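Local coordinates for protein 7,8-dihydro-6-hydroxymethylpterin pyrophosphokinase-dihydropteroate synthase (Plasmodium falciparum, PDB 6JWV) that probably catalyses two successive steps of folate biosynthesis, pyrophosphorylation of 6-hydroxymethyl-7,8-dihydropterin by ATP and condensation of the product with 4-aminobenzoate, at residues K14-V19 against V170-N175; S179-I184 against I209-F214; I478-T483 against V498-D503; S505-N510 against Y524-M529. The protein carries 1 engineered substitution. All coordinates share one frame; numbering follows the deposited sequence.

In the fold
From the N terminus, contact 1 closes a loop of 150 residues by pairing strand 16-24 with strand 163-172 in the antiparallel sheet of the pyrophosphokinase part. Contact 2 follows in series, closing a short loop as helix 177-190 packs on strand 208-214, which borders the other edge of strand 16-24; M180 of the helix also touches A18, so the two contacts share one core. Far along the chain, contacts 3 and 4 close two consecutive short loops in the parallel barrel of the dihydropteroate synthase part. They meet where strands 500-503 and 525-529 pair, and both touch the same pterin ligand. None of the four loops nests in or crosses another; contacts 2 and 3 have centres about 35 Å apart.

Contact 1 (K14-V19 against V170-N175); sequences KTNIAV and VKTFVN
N16 faces T172 in an antiparallel hydrogen-bonded pair, and its side chain carries the contact beyond the end of the strand pairing. With CG set anti to the carbonyl carbon (chi1 -49°), CB rests 3.8 Å from T172 CG2, CG comes within 4.0 Å of V174 O, and ND2 donates to V174 O at 2.8 Å. The acceptor lies close to the plane of the N16 amide, although the N-H points somewhat off line (133°). The amide's other atom, OD1, is held by N215 ND2, so both ends of this buried group are engaged and its rotation is fixed. The backbones of strands 16-24 and 163-172 pair through reciprocal bonds between N16 and T172 and, two residues on, between A18 and V170.

T172 OG1 bonds L45 O, outside the two segments, and also accepts from V174 N at 3.1 Å in an ST turn that shapes 172-174. Past the turn, K14 NZ reaches N175 O at 3.1 Å, on a lone pair in the carbonyl plane, though this lysine is poorly ordered. A water joins K14 N to F173 O. On the face of I17, T15 CG2 lies 3.6 Å from the aliphatic K171 CG. Past the strand end the bridging thus falls to the N16 amide and the water, which implies a junction fixed mainly by directional polar bonds, with the lysine contributing a looser clasp.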
# COMPACT_ATOMS: atom_id res chain seq x y z
N LYS A 14 -42.25 10.31 -34.03
CA LYS A 14 -41.25 9.25 -34.04
C LYS A 14 -40.42 9.24 -32.76
O LYS A 14 -40.38 10.23 -32.03
CB LYS A 14 -40.36 9.40 -35.28
CG LYS A 14 -41.00 8.85 -36.56
CD LYS A 14 -40.46 9.50 -37.83
CE LYS A 14 -39.19 8.84 -38.35
NZ LYS A 14 -37.96 9.37 -37.69
N THR A 15 -39.78 8.10 -32.50
CA THR A 15 -38.91 7.92 -31.35
C THR A 15 -37.59 7.34 -31.84
O THR A 15 -37.52 6.18 -32.24
CB THR A 15 -39.57 7.02 -30.27
OG1 THR A 15 -40.86 7.53 -29.93
CG2 THR A 15 -38.73 6.98 -29.01
N ASN A 16 -36.56 8.17 -31.81
CA ASN A 16 -35.21 7.79 -32.24
C ASN A 16 -34.22 7.84 -31.08
O ASN A 16 -34.45 8.57 -30.11
CB ASN A 16 -34.71 8.70 -33.37
CG ASN A 16 -35.72 8.87 -34.48
OD1 ASN A 16 -36.21 7.89 -35.05
ND2 ASN A 16 -36.05 10.11 -34.80
N ILE A 17 -33.15 7.06 -31.18
CA ILE A 17 -32.05 7.06 -30.22
C ILE A 17 -30.89 7.86 -30.78
O ILE A 17 -30.42 7.61 -31.89
CB ILE A 17 -31.58 5.63 -29.90
CG1 ILE A 17 -32.73 4.77 -29.36
CG2 ILE A 17 -30.33 5.63 -29.01
CD1 ILE A 17 -33.39 5.26 -28.09
N ALA A 18 -30.41 8.82 -30.00
CA ALA A 18 -29.28 9.61 -30.42
C ALA A 18 -28.19 9.59 -29.36
O ALA A 18 -28.48 9.56 -28.16
CB ALA A 18 -29.72 11.03 -30.72
N VAL A 19 -26.94 9.58 -29.82
CA VAL A 19 -25.77 9.59 -28.94
C VAL A 19 -25.02 10.90 -29.19
O VAL A 19 -24.64 11.20 -30.33
CB VAL A 19 -24.86 8.35 -29.18
CG1 VAL A 19 -23.63 8.40 -28.29
CG2 VAL A 19 -25.63 7.05 -28.93
N VAL A 170 -29.79 10.14 -25.76
CA VAL A 170 -31.10 10.76 -25.73
C VAL A 170 -32.05 9.89 -26.52
O VAL A 170 -31.79 9.57 -27.68
CB VAL A 170 -31.09 12.18 -26.33
CG1 VAL A 170 -32.28 12.98 -25.81
CG2 VAL A 170 -29.79 12.91 -26.03
N LYS A 171 -33.15 9.50 -25.89
CA LYS A 171 -34.31 9.03 -26.63
C LYS A 171 -34.99 10.31 -27.15
O LYS A 171 -35.58 11.06 -26.37
CB LYS A 171 -35.21 8.15 -25.74
CG LYS A 171 -36.63 7.93 -26.25
CD LYS A 171 -37.28 6.67 -25.70
CE LYS A 171 -37.65 6.77 -24.22
NZ LYS A 171 -38.11 5.46 -23.68
N THR A 172 -34.86 10.56 -28.45
CA THR A 172 -35.29 11.82 -29.05
C THR A 172 -36.61 11.75 -29.83
O THR A 172 -36.97 10.69 -30.36
CB THR A 172 -34.18 12.45 -29.93
OG1 THR A 172 -34.60 13.75 -30.34
CG2 THR A 172 -33.88 11.62 -31.16
N PHE A 173 -37.32 12.88 -29.87
CA PHE A 173 -38.55 13.05 -30.66
C PHE A 173 -38.28 13.82 -31.96
O PHE A 173 -39.17 14.00 -32.78
CB PHE A 173 -39.65 13.76 -29.85
CG PHE A 173 -39.15 14.94 -29.05
CD1 PHE A 173 -38.60 16.05 -29.67
CD2 PHE A 173 -39.25 14.92 -27.66
CE1 PHE A 173 -38.12 17.13 -28.93
CE2 PHE A 173 -38.79 16.00 -26.91
CZ PHE A 173 -38.23 17.10 -27.55
N VAL A 174 -37.05 14.29 -32.12
CA VAL A 174 -36.63 15.00 -33.31
C VAL A 174 -36.54 13.96 -34.42
O VAL A 174 -36.09 12.84 -34.17
CB VAL A 174 -35.31 15.76 -33.08
CG1 VAL A 174 -34.94 16.59 -34.29
CG2 VAL A 174 -35.42 16.67 -31.85
N ASN A 175 -37.02 14.33 -35.61
CA ASN A 175 -37.20 13.39 -36.73
C ASN A 175 -35.94 12.81 -37.33
O ASN A 175 -35.93 11.65 -37.73
CB ASN A 175 -38.03 14.04 -37.84
CG ASN A 175 -39.51 14.12 -37.50
OD1 ASN A 175 -40.00 13.44 -36.58
ND2 ASN A 175 -40.23 14.93 -38.25
O HOH W 1 -41.71 13.22 -33.37

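Contact 2 (S179-I184 against I209-F214). With MG (magnesium ion), chain G; ATP (adenosine-5'-triphosphate), chain F.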
# COMPACT_ATOMS: atom_id res chain seq x y z
N SER A 179 -32.17 17.96 -38.63
CA SER A 179 -33.04 18.69 -37.70
C SER A 179 -32.46 18.74 -36.29
O SER A 179 -32.41 19.82 -35.68
CB SER A 179 -34.41 18.05 -37.67
OG SER A 179 -34.97 18.01 -38.96
N MET A 180 -32.00 17.59 -35.79
CA MET A 180 -31.31 17.56 -34.50
C MET A 180 -30.11 18.51 -34.43
O MET A 180 -29.97 19.22 -33.44
CB MET A 180 -30.93 16.15 -34.06
CG MET A 180 -30.37 16.14 -32.64
SD MET A 180 -30.61 14.64 -31.68
CE MET A 180 -29.23 13.74 -32.33
N LEU A 181 -29.26 18.53 -35.46
CA LEU A 181 -28.10 19.42 -35.49
C LEU A 181 -28.51 20.89 -35.47
O LEU A 181 -27.83 21.72 -34.87
CB LEU A 181 -27.21 19.13 -36.69
CG LEU A 181 -25.78 19.73 -36.68
CD1 LEU A 181 -25.00 19.40 -35.42
CD2 LEU A 181 -24.98 19.30 -37.91
N VAL A 182 -29.63 21.20 -36.13
CA VAL A 182 -30.21 22.54 -36.16
C VAL A 182 -30.57 22.97 -34.73
O VAL A 182 -30.09 24.00 -34.27
CB VAL A 182 -31.41 22.64 -37.16
CG1 VAL A 182 -32.16 23.96 -37.04
CG2 VAL A 182 -30.93 22.46 -38.59
N VAL A 183 -31.36 22.16 -34.03
CA VAL A 183 -31.72 22.42 -32.63
C VAL A 183 -30.49 22.50 -31.69
O VAL A 183 -30.45 23.33 -30.78
CB VAL A 183 -32.74 21.39 -32.09
CG1 VAL A 183 -33.13 21.71 -30.65
CG2 VAL A 183 -33.99 21.34 -32.98
N ILE A 184 -29.49 21.66 -31.94
CA ILE A 184 -28.27 21.66 -31.15
C ILE A 184 -27.58 23.02 -31.29
O ILE A 184 -27.13 23.60 -30.30
CB ILE A 184 -27.36 20.47 -31.53
CG1 ILE A 184 -27.81 19.21 -30.77
CG2 ILE A 184 -25.89 20.76 -31.23
CD1 ILE A 184 -27.28 17.91 -31.32
N ILE A 209 -21.45 20.52 -28.96
CA ILE A 209 -22.36 19.37 -28.91
C ILE A 209 -22.42 18.73 -30.29
O ILE A 209 -22.88 19.35 -31.26
CB ILE A 209 -23.79 19.73 -28.43
CG1 ILE A 209 -23.79 20.65 -27.20
CG2 ILE A 209 -24.63 18.47 -28.18
CD1 ILE A 209 -25.14 21.26 -26.90
N ASP A 210 -21.95 17.49 -30.38
CA ASP A 210 -21.86 16.76 -31.63
C ASP A 210 -22.83 15.60 -31.57
O ASP A 210 -23.09 15.09 -30.48
CB ASP A 210 -20.46 16.20 -31.81
CG ASP A 210 -19.37 17.22 -31.57
OD1 ASP A 210 -19.57 18.42 -31.91
OD2 ASP A 210 -18.27 16.82 -31.08
N ILE A 211 -23.35 15.17 -32.73
CA ILE A 211 -24.10 13.94 -32.79
C ILE A 211 -23.12 12.85 -33.17
O ILE A 211 -22.42 12.99 -34.17
CB ILE A 211 -25.25 14.00 -33.82
CG1 ILE A 211 -26.14 15.23 -33.53
CG2 ILE A 211 -26.04 12.69 -33.83
CD1 ILE A 211 -27.06 15.64 -34.66
N LEU A 212 -23.04 11.80 -32.36
CA LEU A 212 -22.13 10.68 -32.62
C LEU A 212 -22.82 9.61 -33.45
O LEU A 212 -22.30 9.19 -34.48
CB LEU A 212 -21.53 10.12 -31.33
CG LEU A 212 -20.62 11.02 -30.48
CD1 LEU A 212 -20.18 10.36 -29.17
CD2 LEU A 212 -19.39 11.53 -31.24
N PHE A 213 -24.00 9.17 -32.99
CA PHE A 213 -24.85 8.24 -33.73
C PHE A 213 -26.28 8.75 -33.75
O PHE A 213 -26.68 9.50 -32.86
CB PHE A 213 -24.84 6.83 -33.09
CG PHE A 213 -23.46 6.27 -32.87
CD1 PHE A 213 -22.71 5.78 -33.95
CD2 PHE A 213 -22.92 6.21 -31.59
CE1 PHE A 213 -21.44 5.26 -33.75
CE2 PHE A 213 -21.65 5.70 -31.39
CZ PHE A 213 -20.90 5.22 -32.47
N PHE A 214 -27.03 8.33 -34.75
CA PHE A 214 -28.47 8.52 -34.80
C PHE A 214 -29.04 7.25 -35.39
O PHE A 214 -28.89 7.01 -36.58
CB PHE A 214 -28.82 9.71 -35.69
CG PHE A 214 -30.20 10.25 -35.48
CD1 PHE A 214 -31.32 9.60 -35.98
CD2 PHE A 214 -30.38 11.44 -34.78
CE1 PHE A 214 -32.59 10.12 -35.78
CE2 PHE A 214 -31.64 11.97 -34.58
CZ PHE A 214 -32.75 11.30 -35.08
MG MG G . -18.31 19.78 -32.89
PG ATP F . -15.82 18.63 -34.36
O1G ATP F . -16.05 18.90 -32.88
O2G ATP F . -17.09 18.37 -35.15
O3G ATP F . -14.70 17.66 -34.64
PB ATP F . -15.75 21.50 -34.65
O1B ATP F . -15.13 22.00 -33.37
O2B ATP F . -15.57 22.33 -35.90
O3B ATP F . -15.23 20.00 -34.98
PA ATP F . -18.34 22.54 -34.60
O1A ATP F . -17.62 23.82 -34.24
O2A ATP F . -19.65 22.19 -33.93
O3A ATP F . -17.31 21.33 -34.33
O5' ATP F . -18.53 22.50 -36.20
C5' ATP F . -18.31 21.31 -36.97
C4' ATP F . -19.27 21.21 -38.13
O4' ATP F . -19.23 19.88 -38.59
C3' ATP F . -20.72 21.41 -37.72
O3' ATP F . -21.09 22.79 -37.77
C2' ATP F . -21.49 20.58 -38.70
O2' ATP F . -21.89 21.36 -39.82
C1' ATP F . -20.48 19.53 -39.15
N9 ATP F . -20.92 18.17 -38.73
C8 ATP F . -20.98 17.13 -39.57
N7 ATP F . -21.42 16.02 -38.94
C5 ATP F . -21.64 16.34 -37.66
C6 ATP F . -22.11 15.63 -36.44
N6 ATP F . -22.43 14.32 -36.47
N1 ATP F . -22.19 16.34 -35.29
C2 ATP F . -21.88 17.64 -35.23
N3 ATP F . -21.45 18.34 -36.29
C4 ATP F . -21.31 17.76 -37.51
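The backbone O of I211 accepts from the adenine amino group, ATP N6, at 2.7 Å, and I211 N returns a bond to ATP N1 at 3.0 Å, so this one residue reads the Watson-Crick edge of the base. Its side-chain CG1, anti to the carbonyl carbon (chi1 -54°), turns to helix 177-190 and touches both M180 CE (3.6 Å) and I184 CD1, while CD1 ends against the backbone of L181. M180 bends at its last torsion to bring CE to the edge of the F214 ring, 3.6 Å from CD2; M180 SD lies 5.3 Å from the centroid of the F214 ring, also at the edge, a Met-aromatic contact. I184 CG2 packs on I209 CB. L181 uses its branches for the nucleotide: CD1 lies 3.6 Å from ATP C2 and CD2 approaches the ribose.

D210 points away from the helix, and its OD1 binds magnesium at 2.1 Å, together with D208, ATP O1G and ATP O3A. Past I211 the strand forms a classic beta bulge, L212 and F213 both facing V19. Apolar helix-on-sheet packing behind a strand that presents backbone to adenine and carboxylate to magnesium characterises the pyrophosphokinase ATP site.

Contact 3 (I478-T483 against V498-D503). With XTZ (4-{[(2-amino-4-oxo-3,4,7,8-tetrahydropteridin-6-yl)methyl]amino}-N-(1,3-thiazol-2-yl)benzenesulfonamide), chain C.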
# COMPACT_ATOMS: atom_id res chain seq x y z
N ILE A 478 -19.91 20.59 1.97
CA ILE A 478 -20.96 19.91 1.28
C ILE A 478 -21.88 19.27 2.34
O ILE A 478 -21.39 18.73 3.36
CB ILE A 478 -20.34 18.91 0.28
CG1 ILE A 478 -19.60 19.71 -0.81
CG2 ILE A 478 -21.38 17.96 -0.30
CD1 ILE A 478 -18.41 19.00 -1.42
N ILE A 479 -23.19 19.37 2.12
CA ILE A 479 -24.17 18.84 3.06
C ILE A 479 -24.85 17.62 2.45
O ILE A 479 -25.53 17.69 1.41
CB ILE A 479 -25.24 19.89 3.51
CG1 ILE A 479 -24.61 21.15 4.10
CG2 ILE A 479 -26.23 19.29 4.49
CD1 ILE A 479 -23.78 20.93 5.36
N SER A 480 -24.67 16.50 3.13
CA SER A 480 -25.32 15.27 2.77
C SER A 480 -26.40 14.93 3.80
O SER A 480 -26.15 14.98 5.00
CB SER A 480 -24.26 14.18 2.67
OG SER A 480 -24.74 12.95 3.14
N ILE A 481 -27.60 14.59 3.34
CA ILE A 481 -28.66 14.08 4.25
C ILE A 481 -28.91 12.57 4.14
O ILE A 481 -29.26 12.05 3.09
CB ILE A 481 -29.98 14.90 4.15
CG1 ILE A 481 -30.98 14.42 5.23
CG2 ILE A 481 -30.54 14.88 2.73
CD1 ILE A 481 -32.20 15.28 5.41
N ASP A 482 -28.72 11.87 5.26
CA ASP A 482 -28.95 10.44 5.40
C ASP A 482 -30.45 10.22 5.62
O ASP A 482 -30.95 10.35 6.72
CB ASP A 482 -28.13 9.92 6.57
CG ASP A 482 -28.14 8.41 6.71
OD1 ASP A 482 -29.10 7.72 6.30
OD2 ASP A 482 -27.17 7.88 7.28
N THR A 483 -31.16 9.92 4.55
CA THR A 483 -32.61 9.76 4.60
C THR A 483 -33.07 8.85 3.50
O THR A 483 -32.41 8.75 2.46
CB THR A 483 -33.39 11.10 4.50
OG1 THR A 483 -34.79 10.81 4.53
CG2 THR A 483 -33.08 11.89 3.24
N VAL A 498 -29.50 21.10 1.49
CA VAL A 498 -28.62 19.94 1.27
C VAL A 498 -28.04 19.91 -0.14
O VAL A 498 -28.57 20.55 -1.04
CB VAL A 498 -29.32 18.60 1.59
CG1 VAL A 498 -29.72 18.52 3.07
CG2 VAL A 498 -30.50 18.34 0.66
N ASP A 499 -26.94 19.17 -0.30
CA ASP A 499 -26.36 18.91 -1.62
C ASP A 499 -26.48 17.45 -2.08
O ASP A 499 -26.68 17.20 -3.27
CB ASP A 499 -24.90 19.35 -1.66
CG ASP A 499 -24.68 20.75 -1.09
OD1 ASP A 499 -25.27 21.70 -1.64
OD2 ASP A 499 -23.93 20.90 -0.10
N ILE A 500 -26.39 16.50 -1.15
CA ILE A 500 -26.33 15.07 -1.49
C ILE A 500 -27.41 14.30 -0.75
O ILE A 500 -27.69 14.59 0.41
CB ILE A 500 -24.94 14.47 -1.14
CG1 ILE A 500 -23.83 15.12 -1.98
CG2 ILE A 500 -24.92 12.95 -1.33
CD1 ILE A 500 -22.42 14.72 -1.62
N LEU A 501 -27.99 13.31 -1.43
CA LEU A 501 -28.83 12.31 -0.81
C LEU A 501 -28.02 11.08 -0.45
O LEU A 501 -27.49 10.43 -1.34
CB LEU A 501 -29.96 11.91 -1.76
CG LEU A 501 -30.89 10.74 -1.39
CD1 LEU A 501 -31.67 11.07 -0.13
CD2 LEU A 501 -31.82 10.45 -2.55
N ASN A 502 -27.92 10.75 0.83
CA ASN A 502 -27.34 9.48 1.27
C ASN A 502 -28.50 8.53 1.55
O ASN A 502 -29.15 8.58 2.61
CB ASN A 502 -26.42 9.68 2.49
CG ASN A 502 -25.91 8.37 3.09
OD1 ASN A 502 -25.90 7.32 2.45
ND2 ASN A 502 -25.48 8.43 4.34
N ASP A 503 -28.80 7.69 0.54
CA ASP A 503 -29.92 6.75 0.58
C ASP A 503 -29.41 5.34 0.87
O ASP A 503 -28.82 4.68 -0.01
CB ASP A 503 -30.70 6.78 -0.73
CG ASP A 503 -32.08 6.09 -0.63
OD1 ASP A 503 -32.19 4.93 -0.14
OD2 ASP A 503 -33.07 6.72 -1.08
O3 XTZ C . -22.09 2.65 6.28
C16 XTZ C . -22.90 3.57 6.06
N2 XTZ C . -22.98 4.14 4.84
C3 XTZ C . -23.82 4.06 7.12
N4 XTZ C . -23.85 3.55 8.38
C4 XTZ C . -24.73 4.06 9.30
C15 XTZ C . -25.70 5.18 8.97
N8 XTZ C . -25.60 5.66 7.60
C2 XTZ C . -24.74 5.17 6.72
N3 XTZ C . -24.69 5.65 5.45
C1 XTZ C . -23.83 5.13 4.54
N1 XTZ C . -23.80 5.62 3.29
C5 XTZ C . -24.79 3.52 10.71
N5 XTZ C . -25.43 2.21 10.76
C6 XTZ C . -24.87 1.13 11.40
C14 XTZ C . -24.27 1.33 12.65
C13 XTZ C . -23.69 0.26 13.31
C9 XTZ C . -23.70 -1.03 12.76
C8 XTZ C . -24.32 -1.25 11.51
C7 XTZ C . -24.90 -0.17 10.84
S1 XTZ C . -23.02 -2.21 13.61
O1 XTZ C . -21.61 -2.08 13.75
O2 XTZ C . -23.23 -3.46 12.93
N6 XTZ C . -23.66 -2.21 15.11
C10 XTZ C . -23.32 -1.39 16.16
S2 XTZ C . -23.68 -1.75 17.81
C12 XTZ C . -22.97 -0.28 18.39
C11 XTZ C . -22.50 0.42 17.27
N7 XTZ C . -22.69 -0.19 16.05
O HOH W 2 -30.75 6.83 4.15
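D482 and N502, at the C-terminal ends of two neighbouring parallel strands of the dihydropteroate synthase TIM barrel, hold the pterin of the bound pterin-sulfathiazole compound. N502 grips it twice: OD1 accepts from N1 of the ligand at 2.8 Å, and ND2 donates to N3 at 3.1 Å. D482 OD2 accepts from N8, in the neighbouring reduced ring of the pterin, at 2.7 Å. Both side chains extend with CG trans to the main-chain nitrogen (chi1 -172° and 173°), so they run side by side into the pocket, their flat ends turned 46° apart.

The next shell orients them. D430, on the adjoining strand 428-432, receives N502 ND2 through one carboxylate oxygen and S480 OG through the other, which sets the flip of the N502 amide, ND2 toward N3 and OD1 toward N1. A water donates to both D482 OD1, at 2.9 Å, and N502 O. R686 NH2 makes a long, weak ion pair with D482 OD2.

Further out lies the beta-alpha-beta unit itself, strand 478-482, helix 486-494 and strand 500-503. I481 N donates to I500 O at 2.9 Å, and I481 O accepts from N502 N, bringing D482 and N502 level. On the face turned to the helix, I481 CG2 packs on V498 CG1. Toward the N-terminal end of the strand pair, I479 O accepts from both D499 N, at 2.7 Å, and I500 N, at 3.0 Å, while I479 N donates to D499 OD2 at 2.8 Å, meeting the carboxylate oxygen on its anti side.

Contact 4 (S505-N510 against Y524-M529). With XTZ (4-{[(2-amino-4-oxo-3,4,7,8-tetrahydropteridin-6-yl)methyl]amino}-N-(1,3-thiazol-2-yl)benzenesulfonamide), chain C.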
# COMPACT_ATOMS: atom_id res chain seq x y z
N SER A 505 -31.00 2.63 1.18
CA SER A 505 -31.74 1.58 0.47
C SER A 505 -31.41 1.60 -1.02
O SER A 505 -31.96 0.81 -1.81
CB SER A 505 -33.25 1.75 0.69
OG SER A 505 -33.79 2.77 -0.13
N ALA A 506 -30.50 2.50 -1.40
CA ALA A 506 -30.09 2.72 -2.78
C ALA A 506 -31.31 3.07 -3.64
O ALA A 506 -31.50 2.55 -4.75
CB ALA A 506 -29.29 1.52 -3.33
N CYS A 507 -32.13 3.97 -3.10
CA CYS A 507 -33.38 4.44 -3.72
C CYS A 507 -34.38 3.32 -4.09
O CYS A 507 -35.21 3.53 -4.96
CB CYS A 507 -33.10 5.38 -4.92
SG CYS A 507 -31.87 6.69 -4.58
N THR A 508 -34.29 2.15 -3.43
CA THR A 508 -35.26 1.05 -3.62
C THR A 508 -36.48 1.20 -2.71
O THR A 508 -37.53 0.58 -2.96
CB THR A 508 -34.71 -0.36 -3.32
OG1 THR A 508 -34.32 -0.47 -1.95
CG2 THR A 508 -33.58 -0.74 -4.24
N ASN A 509 -36.34 2.01 -1.66
CA ASN A 509 -37.43 2.21 -0.73
C ASN A 509 -38.55 3.06 -1.32
O ASN A 509 -39.72 2.69 -1.23
CB ASN A 509 -36.95 2.79 0.60
CG ASN A 509 -38.01 2.65 1.68
OD1 ASN A 509 -38.26 1.54 2.19
ND2 ASN A 509 -38.69 3.78 2.00
N ASN A 510 -38.19 4.21 -1.87
CA ASN A 510 -39.11 5.00 -2.65
C ASN A 510 -38.38 5.62 -3.83
O ASN A 510 -37.83 6.71 -3.74
CB ASN A 510 -39.85 6.05 -1.81
CG ASN A 510 -40.91 6.80 -2.62
OD1 ASN A 510 -41.25 6.42 -3.74
ND2 ASN A 510 -41.43 7.85 -2.04
N TYR A 524 -28.60 16.91 -8.29
CA TYR A 524 -28.05 16.58 -6.97
C TYR A 524 -27.36 15.23 -7.00
O TYR A 524 -27.84 14.30 -7.65
CB TYR A 524 -29.14 16.58 -5.87
CG TYR A 524 -29.81 17.91 -5.65
CD1 TYR A 524 -29.25 18.87 -4.81
CD2 TYR A 524 -31.01 18.22 -6.30
CE1 TYR A 524 -29.87 20.10 -4.62
CE2 TYR A 524 -31.63 19.45 -6.13
CZ TYR A 524 -31.07 20.39 -5.28
OH TYR A 524 -31.70 21.62 -5.11
N SER A 525 -26.26 15.10 -6.27
CA SER A 525 -25.52 13.83 -6.19
C SER A 525 -26.14 12.88 -5.16
O SER A 525 -26.95 13.30 -4.32
CB SER A 525 -24.05 14.07 -5.92
OG SER A 525 -23.50 14.79 -7.01
N VAL A 526 -25.77 11.59 -5.24
CA VAL A 526 -26.45 10.57 -4.45
C VAL A 526 -25.50 9.44 -4.05
O VAL A 526 -24.76 8.91 -4.89
CB VAL A 526 -27.73 10.06 -5.22
CG1 VAL A 526 -27.38 9.43 -6.58
CG2 VAL A 526 -28.61 9.16 -4.34
N VAL A 527 -25.52 9.07 -2.78
CA VAL A 527 -24.84 7.86 -2.29
C VAL A 527 -25.79 6.66 -2.36
O VAL A 527 -26.86 6.68 -1.76
CB VAL A 527 -24.29 8.04 -0.85
CG1 VAL A 527 -23.53 6.81 -0.39
CG2 VAL A 527 -23.37 9.23 -0.78
N LEU A 528 -25.38 5.62 -3.08
CA LEU A 528 -26.16 4.36 -3.17
C LEU A 528 -25.54 3.30 -2.28
O LEU A 528 -24.42 2.88 -2.52
CB LEU A 528 -26.23 3.86 -4.64
CG LEU A 528 -27.02 4.69 -5.66
CD1 LEU A 528 -27.00 4.07 -7.06
CD2 LEU A 528 -28.46 4.95 -5.20
N MET A 529 -26.27 2.87 -1.25
CA MET A 529 -25.73 1.89 -0.28
C MET A 529 -26.39 0.53 -0.41
O MET A 529 -27.60 0.45 -0.62
CB MET A 529 -25.88 2.39 1.16
CG MET A 529 -24.81 1.85 2.11
SD MET A 529 -25.25 1.82 3.88
CE MET A 529 -26.61 0.65 3.87
O3 XTZ C . -22.09 2.65 6.28
C16 XTZ C . -22.90 3.57 6.06
N2 XTZ C . -22.98 4.14 4.84
C3 XTZ C . -23.82 4.06 7.12
N4 XTZ C . -23.85 3.55 8.38
C4 XTZ C . -24.73 4.06 9.30
C15 XTZ C . -25.70 5.18 8.97
N8 XTZ C . -25.60 5.66 7.60
C2 XTZ C . -24.74 5.17 6.72
N3 XTZ C . -24.69 5.65 5.45
C1 XTZ C . -23.83 5.13 4.54
N1 XTZ C . -23.80 5.62 3.29
C5 XTZ C . -24.79 3.52 10.71
N5 XTZ C . -25.43 2.21 10.76
C6 XTZ C . -24.87 1.13 11.40
C14 XTZ C . -24.27 1.33 12.65
C13 XTZ C . -23.69 0.26 13.31
C9 XTZ C . -23.70 -1.03 12.76
C8 XTZ C . -24.32 -1.25 11.51
C7 XTZ C . -24.90 -0.17 10.84
S1 XTZ C . -23.02 -2.21 13.61
O1 XTZ C . -21.61 -2.08 13.75
O2 XTZ C . -23.23 -3.46 12.93
N6 XTZ C . -23.66 -2.21 15.11
C10 XTZ C . -23.32 -1.39 16.16
S2 XTZ C . -23.68 -1.75 17.81
C12 XTZ C . -22.97 -0.28 18.39
C11 XTZ C . -22.50 0.42 17.27
N7 XTZ C . -22.69 -0.19 16.05
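A type I' beta turn from S505 to T508, in the loop after strand 500-503 of the synthase barrel, lays A506 and C507 against V526, L528 and M529 of the next strand. A506 and C507 take positive phi angles (57° and 56°), the left-handed backbone this turn requires. A506 CB meets the backbone at M529 O, 3.4 Å away, and L528 reaches back with one branch, CD2, to lie 3.7 Å from A506 CA. That same methyl is 3.9 Å from C507 SG, which also lies 4.1 Å from V526 CG2.

Polar bonds within the turn and to its surroundings hold its shape. S505 O accepts from T508 N at 3.1 Å and from T508 OG1 at 2.7 Å. D503 OD1 takes both S505 OG and C507 N, tying the turn to the end of its strand, and A506 O is bonded to R558 NE of helix 547-564.

At the end of strand 525-529, the bent M529 side chain (chi3 64°) places SD over the face of the pterin, 3.4 Å from N2 of the ligand. A ligand met by residues at the C-terminal ends of parallel strands is the usual TIM-barrel design.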